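Local structure of periplasmic binding protein (Roseiflexus sp. RS-1, 5GJ3) at residues P142-D154 and P199-V212. The protein binds heme in the periplasm, here two heme molecules at once, and probably hands it on to a membrane transporter for bacterial heme uptake. Residues are numbered along the deposited sequence; the frame is centred on the assembly and turned at random.
With ZN (zinc ion), chain E; HEM (protoporphyrin IX containing Fe), chain C.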
# COMPACT_ATOMS: atom_id res chain seq x y z
N PRO A 142 5.34 -23.55 -1.48
CA PRO A 142 4.68 -22.26 -1.29
C PRO A 142 3.14 -22.29 -1.43
O PRO A 142 2.60 -22.90 -2.36
CB PRO A 142 5.30 -21.38 -2.36
CG PRO A 142 5.87 -22.30 -3.38
CD PRO A 142 6.23 -23.58 -2.66
N PRO A 143 2.46 -21.59 -0.54
CA PRO A 143 1.00 -21.57 -0.62
C PRO A 143 0.46 -20.72 -1.77
O PRO A 143 1.06 -19.68 -2.14
CB PRO A 143 0.61 -20.97 0.72
CG PRO A 143 1.72 -19.96 0.98
CD PRO A 143 2.95 -20.75 0.58
N HIS A 144 -0.67 -21.15 -2.33
CA HIS A 144 -1.44 -20.32 -3.28
C HIS A 144 -2.24 -19.21 -2.56
O HIS A 144 -3.03 -19.48 -1.63
CB HIS A 144 -2.35 -21.18 -4.17
CG HIS A 144 -1.66 -21.69 -5.40
ND1 HIS A 144 -0.57 -22.53 -5.33
CD2 HIS A 144 -1.85 -21.43 -6.72
CE1 HIS A 144 -0.12 -22.78 -6.55
NE2 HIS A 144 -0.88 -22.13 -7.41
N VAL A 145 -2.02 -17.96 -2.97
CA VAL A 145 -2.57 -16.82 -2.20
C VAL A 145 -3.50 -16.01 -3.14
O VAL A 145 -3.11 -15.69 -4.26
CB VAL A 145 -1.44 -15.91 -1.65
CG1 VAL A 145 -2.02 -14.76 -0.85
CG2 VAL A 145 -0.48 -16.71 -0.74
N LEU A 146 -4.73 -15.70 -2.71
CA LEU A 146 -5.58 -14.85 -3.54
C LEU A 146 -5.88 -13.53 -2.81
O LEU A 146 -6.39 -13.53 -1.69
CB LEU A 146 -6.89 -15.58 -3.86
CG LEU A 146 -7.80 -14.93 -4.88
CD1 LEU A 146 -7.18 -14.95 -6.30
CD2 LEU A 146 -9.17 -15.65 -4.83
N PHE A 147 -5.52 -12.41 -3.43
CA PHE A 147 -5.89 -11.11 -2.88
C PHE A 147 -7.25 -10.64 -3.43
O PHE A 147 -7.44 -10.59 -4.66
CB PHE A 147 -4.84 -10.04 -3.23
CG PHE A 147 -5.21 -8.67 -2.72
CD1 PHE A 147 -4.96 -8.32 -1.41
CD2 PHE A 147 -5.88 -7.75 -3.55
CE1 PHE A 147 -5.34 -7.07 -0.93
CE2 PHE A 147 -6.26 -6.50 -3.08
CZ PHE A 147 -5.97 -6.16 -1.77
N LEU A 148 -8.18 -10.29 -2.54
CA LEU A 148 -9.52 -9.82 -2.95
C LEU A 148 -9.65 -8.38 -2.51
O LEU A 148 -9.41 -8.04 -1.33
CB LEU A 148 -10.66 -10.59 -2.27
CG LEU A 148 -10.66 -12.09 -2.61
CD1 LEU A 148 -11.70 -12.86 -1.83
CD2 LEU A 148 -10.87 -12.29 -4.11
N TYR A 149 -9.93 -7.54 -3.47
CA TYR A 149 -10.38 -6.20 -3.19
C TYR A 149 -11.92 -6.27 -3.04
O TYR A 149 -12.61 -6.75 -3.94
CB TYR A 149 -9.98 -5.31 -4.36
CG TYR A 149 -10.55 -3.92 -4.21
CD1 TYR A 149 -9.93 -2.97 -3.37
CD2 TYR A 149 -11.75 -3.55 -4.87
CE1 TYR A 149 -10.47 -1.68 -3.20
CE2 TYR A 149 -12.31 -2.26 -4.70
CZ TYR A 149 -11.65 -1.32 -3.89
OH TYR A 149 -12.17 -0.03 -3.71
N LEU A 150 -12.45 -5.81 -1.90
CA LEU A 150 -13.87 -5.93 -1.56
C LEU A 150 -14.46 -4.59 -1.17
O LEU A 150 -13.83 -3.79 -0.49
CB LEU A 150 -14.07 -6.86 -0.35
CG LEU A 150 -13.44 -8.26 -0.45
CD1 LEU A 150 -13.47 -8.92 0.94
CD2 LEU A 150 -14.19 -9.09 -1.48
N ARG A 151 -15.68 -4.34 -1.61
CA ARG A 151 -16.35 -3.11 -1.22
C ARG A 151 -17.81 -3.46 -1.13
O ARG A 151 -18.55 -3.27 -2.08
CB ARG A 151 -16.09 -1.99 -2.21
CG ARG A 151 -16.21 -0.62 -1.54
CD ARG A 151 -15.67 0.50 -2.41
NE ARG A 151 -16.55 0.81 -3.52
CZ ARG A 151 -16.29 0.54 -4.80
NH1 ARG A 151 -17.19 0.88 -5.72
NH2 ARG A 151 -15.14 -0.03 -5.17
N GLY A 152 -18.16 -4.06 0.02
CA GLY A 152 -19.43 -4.74 0.21
C GLY A 152 -19.58 -5.91 -0.74
O GLY A 152 -18.71 -6.19 -1.57
N THR A 153 -20.71 -6.58 -0.64
CA THR A 153 -21.02 -7.73 -1.51
C THR A 153 -21.19 -7.34 -2.99
O THR A 153 -21.10 -8.19 -3.87
CB THR A 153 -22.16 -8.57 -0.90
OG1 THR A 153 -21.58 -9.48 0.05
CG2 THR A 153 -22.93 -9.35 -1.94
N ASP A 154 -21.34 -6.06 -3.27
CA ASP A 154 -21.41 -5.61 -4.65
C ASP A 154 -20.10 -5.69 -5.45
O ASP A 154 -20.12 -5.92 -6.67
CB ASP A 154 -21.95 -4.20 -4.66
CG ASP A 154 -23.44 -4.16 -4.34
OD1 ASP A 154 -24.15 -5.07 -4.82
OD2 ASP A 154 -23.90 -3.25 -3.61
N PRO A 199 -7.49 -20.97 -3.48
CA PRO A 199 -6.39 -20.55 -2.63
C PRO A 199 -6.29 -21.24 -1.25
O PRO A 199 -7.32 -21.60 -0.64
CB PRO A 199 -6.67 -19.05 -2.42
CG PRO A 199 -8.19 -18.99 -2.51
CD PRO A 199 -8.44 -19.88 -3.71
N ASP A 200 -5.05 -21.33 -0.77
CA ASP A 200 -4.68 -21.76 0.57
C ASP A 200 -4.83 -20.61 1.57
O ASP A 200 -5.08 -20.83 2.77
CB ASP A 200 -3.18 -22.18 0.57
CG ASP A 200 -2.94 -23.44 -0.26
OD1 ASP A 200 -3.61 -24.46 0.07
OD2 ASP A 200 -2.11 -23.42 -1.21
N VAL A 201 -4.62 -19.39 1.07
CA VAL A 201 -4.73 -18.14 1.86
C VAL A 201 -5.60 -17.13 1.13
O VAL A 201 -5.42 -16.91 -0.05
CB VAL A 201 -3.31 -17.52 2.13
CG1 VAL A 201 -3.40 -16.22 3.00
CG2 VAL A 201 -2.40 -18.58 2.79
N LEU A 202 -6.56 -16.53 1.83
CA LEU A 202 -7.25 -15.35 1.32
C LEU A 202 -6.65 -14.07 1.95
O LEU A 202 -6.65 -13.89 3.18
CB LEU A 202 -8.75 -15.45 1.63
CG LEU A 202 -9.44 -16.54 0.78
CD1 LEU A 202 -10.75 -16.95 1.41
CD2 LEU A 202 -9.66 -16.06 -0.65
N LEU A 203 -6.13 -13.21 1.09
CA LEU A 203 -5.55 -11.95 1.55
C LEU A 203 -6.52 -10.80 1.22
O LEU A 203 -6.90 -10.62 0.08
CB LEU A 203 -4.17 -11.74 0.91
CG LEU A 203 -3.34 -10.49 1.26
CD1 LEU A 203 -3.01 -10.44 2.73
CD2 LEU A 203 -2.05 -10.42 0.45
N VAL A 204 -6.94 -10.06 2.24
CA VAL A 204 -7.91 -8.97 2.07
C VAL A 204 -7.49 -7.68 2.82
O VAL A 204 -6.58 -7.70 3.65
CB VAL A 204 -9.29 -9.37 2.62
CG1 VAL A 204 -9.83 -10.58 1.83
CG2 VAL A 204 -9.21 -9.65 4.13
N LEU A 205 -8.18 -6.59 2.56
CA LEU A 205 -7.96 -5.37 3.37
C LEU A 205 -8.89 -5.36 4.61
O LEU A 205 -10.03 -5.90 4.55
CB LEU A 205 -8.15 -4.15 2.52
CG LEU A 205 -7.25 -4.16 1.29
CD1 LEU A 205 -7.55 -2.97 0.40
CD2 LEU A 205 -5.75 -4.22 1.62
N ASP A 206 -8.37 -4.80 5.72
CA ASP A 206 -9.15 -4.52 6.94
C ASP A 206 -10.56 -3.99 6.61
O ASP A 206 -11.60 -4.60 7.00
CB ASP A 206 -8.44 -3.47 7.84
CG ASP A 206 -7.40 -4.08 8.80
OD1 ASP A 206 -7.16 -5.32 8.75
OD2 ASP A 206 -6.79 -3.31 9.61
N LYS A 207 -10.61 -2.87 5.89
CA LYS A 207 -11.92 -2.24 5.56
C LYS A 207 -12.78 -3.13 4.70
O LYS A 207 -13.99 -3.23 4.90
CB LYS A 207 -11.77 -0.88 4.87
CG LYS A 207 -11.11 0.20 5.71
CD LYS A 207 -11.91 1.51 5.67
CE LYS A 207 -11.08 2.73 6.03
NZ LYS A 207 -10.10 2.47 7.12
N GLY A 208 -12.15 -3.77 3.71
CA GLY A 208 -12.84 -4.72 2.84
C GLY A 208 -13.51 -5.83 3.61
O GLY A 208 -14.67 -6.13 3.37
N LEU A 209 -12.77 -6.48 4.49
CA LEU A 209 -13.32 -7.53 5.32
C LEU A 209 -14.48 -7.02 6.20
O LEU A 209 -15.51 -7.69 6.32
CB LEU A 209 -12.25 -8.19 6.19
CG LEU A 209 -12.73 -9.35 7.06
CD1 LEU A 209 -13.24 -10.49 6.17
CD2 LEU A 209 -11.64 -9.79 8.05
N GLU A 210 -14.32 -5.84 6.80
CA GLU A 210 -15.44 -5.23 7.52
C GLU A 210 -16.66 -4.98 6.59
O GLU A 210 -17.79 -5.33 6.95
CB GLU A 210 -15.01 -3.96 8.26
CG GLU A 210 -15.79 -3.79 9.56
CD GLU A 210 -15.79 -2.35 10.09
OE1 GLU A 210 -14.92 -1.53 9.68
OE2 GLU A 210 -16.68 -2.05 10.93
N SER A 211 -16.44 -4.42 5.40
CA SER A 211 -17.53 -4.17 4.46
C SER A 211 -18.34 -5.41 3.99
O SER A 211 -19.39 -5.23 3.39
CB SER A 211 -17.00 -3.50 3.21
OG SER A 211 -16.49 -4.50 2.38
N VAL A 212 -17.84 -6.64 4.17
CA VAL A 212 -18.65 -7.83 3.83
C VAL A 212 -19.19 -8.54 5.07
O VAL A 212 -19.70 -9.63 4.96
CB VAL A 212 -17.89 -8.86 2.89
CG1 VAL A 212 -17.57 -8.23 1.55
CG2 VAL A 212 -16.64 -9.43 3.56
ZN ZN E . -0.97 -21.86 -9.51
CHA HEM C . -13.69 3.28 -2.08
CHB HEM C . -9.26 1.50 -1.18
CHC HEM C . -8.63 0.36 -5.91
CHD HEM C . -12.96 2.39 -6.82
C1A HEM C . -12.52 2.92 -1.47
C2A HEM C . -12.22 3.21 -0.11
C3A HEM C . -10.97 2.71 0.13
C4A HEM C . -10.50 2.12 -1.07
CMA HEM C . -10.21 2.74 1.45
CAA HEM C . -13.12 3.95 0.87
CBA HEM C . -13.78 3.03 1.92
CGA HEM C . -14.90 2.17 1.36
O1A HEM C . -15.05 1.96 0.14
O2A HEM C . -15.71 1.62 2.14
C1B HEM C . -8.70 1.05 -2.40
C2B HEM C . -7.40 0.48 -2.50
C3B HEM C . -7.18 0.17 -3.80
C4B HEM C . -8.43 0.56 -4.54
CMB HEM C . -6.44 0.27 -1.34
CAB HEM C . -5.99 -0.44 -4.42
CBB HEM C . -5.89 -1.75 -4.40
C1C HEM C . -9.75 0.85 -6.60
C2C HEM C . -9.88 0.91 -8.00
C3C HEM C . -11.13 1.48 -8.27
C4C HEM C . -11.73 1.77 -7.00
CMC HEM C . -8.83 0.39 -8.96
CAC HEM C . -11.81 1.78 -9.57
CBC HEM C . -11.50 1.21 -10.73
C1D HEM C . -13.45 2.81 -5.58
C2D HEM C . -14.75 3.51 -5.47
C3D HEM C . -14.97 3.75 -4.14
C4D HEM C . -13.79 3.19 -3.47
CMD HEM C . -15.63 3.87 -6.64
CAD HEM C . -16.15 4.45 -3.48
CBD HEM C . -16.02 5.99 -3.31
CGD HEM C . -17.18 6.53 -2.48
O1D HEM C . -17.26 7.73 -2.07
O2D HEM C . -18.14 5.80 -2.17
NA HEM C . -11.46 2.23 -2.07
NB HEM C . -9.29 1.01 -3.60
NC HEM C . -10.89 1.38 -6.01
ND HEM C . -12.95 2.55 -4.35
FE HEM C . -11.22 1.78 -3.99
O HOH W 1 0.43 -24.01 -3.47
O HOH W 2 -10.34 -6.40 0.87
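Leu146 and Leu203 sit in a parallel strand pair, 144-151 beside 201-205, laced by backbone bonds: Leu146 N to Val201 O (3.0 Å), Leu203 N back to Leu146 O, and Leu148 N to Leu203 O. His144 O takes two donors, Val201 N nearly in line and Asp200 N tilted. Asp200 OD2 returns the grip, receiving His144 N (2.9 Å) on its anti lone pair, while OD1 is held by Arg269 and Ser268. Beyond Leu148 the strands part, and water 2 bridges Leu148 O and Leu205 N. Farther on, Ser211 OG accepts from Gly152 N (2.9 Å) and donates to Gly208 O, tying the loop to helix 206-211.

Among apolar groups, a chi1 of 178° carries the Phe147 ring forward along its strand, edge against Leu203 CG and Leu205 CD2. Leu150 CD1 reaches Val204 CG1 and Val212 CG2.

Tyr149 OH ligates the iron of one of the two bound hemes (2.1 Å); Leu205 CD1 touches a methyl of the same heme. Arg151, bent at chi3 (73°), lays its guanidinium flat over the pyrrole carrying C2D (3.4 Å from CZ), on Tyr149's side, with a weak NH2 bond to Tyr149 OH. Put an alanine in its place, and the pyrrole would probably lose its flat cationic neighbour and Tyr149 OH this weak donor. Oppositely, His144 NE2 binds zinc with Asp180.

The pair belongs to the sheet of one periplasmic-binding-protein lobe, C-terminal ends facing the heme pocket; strands 155-159 and 175-176 adjoin 144-151, strand 235-238 adjoins 201-205, and helices 164-171 and 250-267 pack on the side bearing Val145 and Leu203.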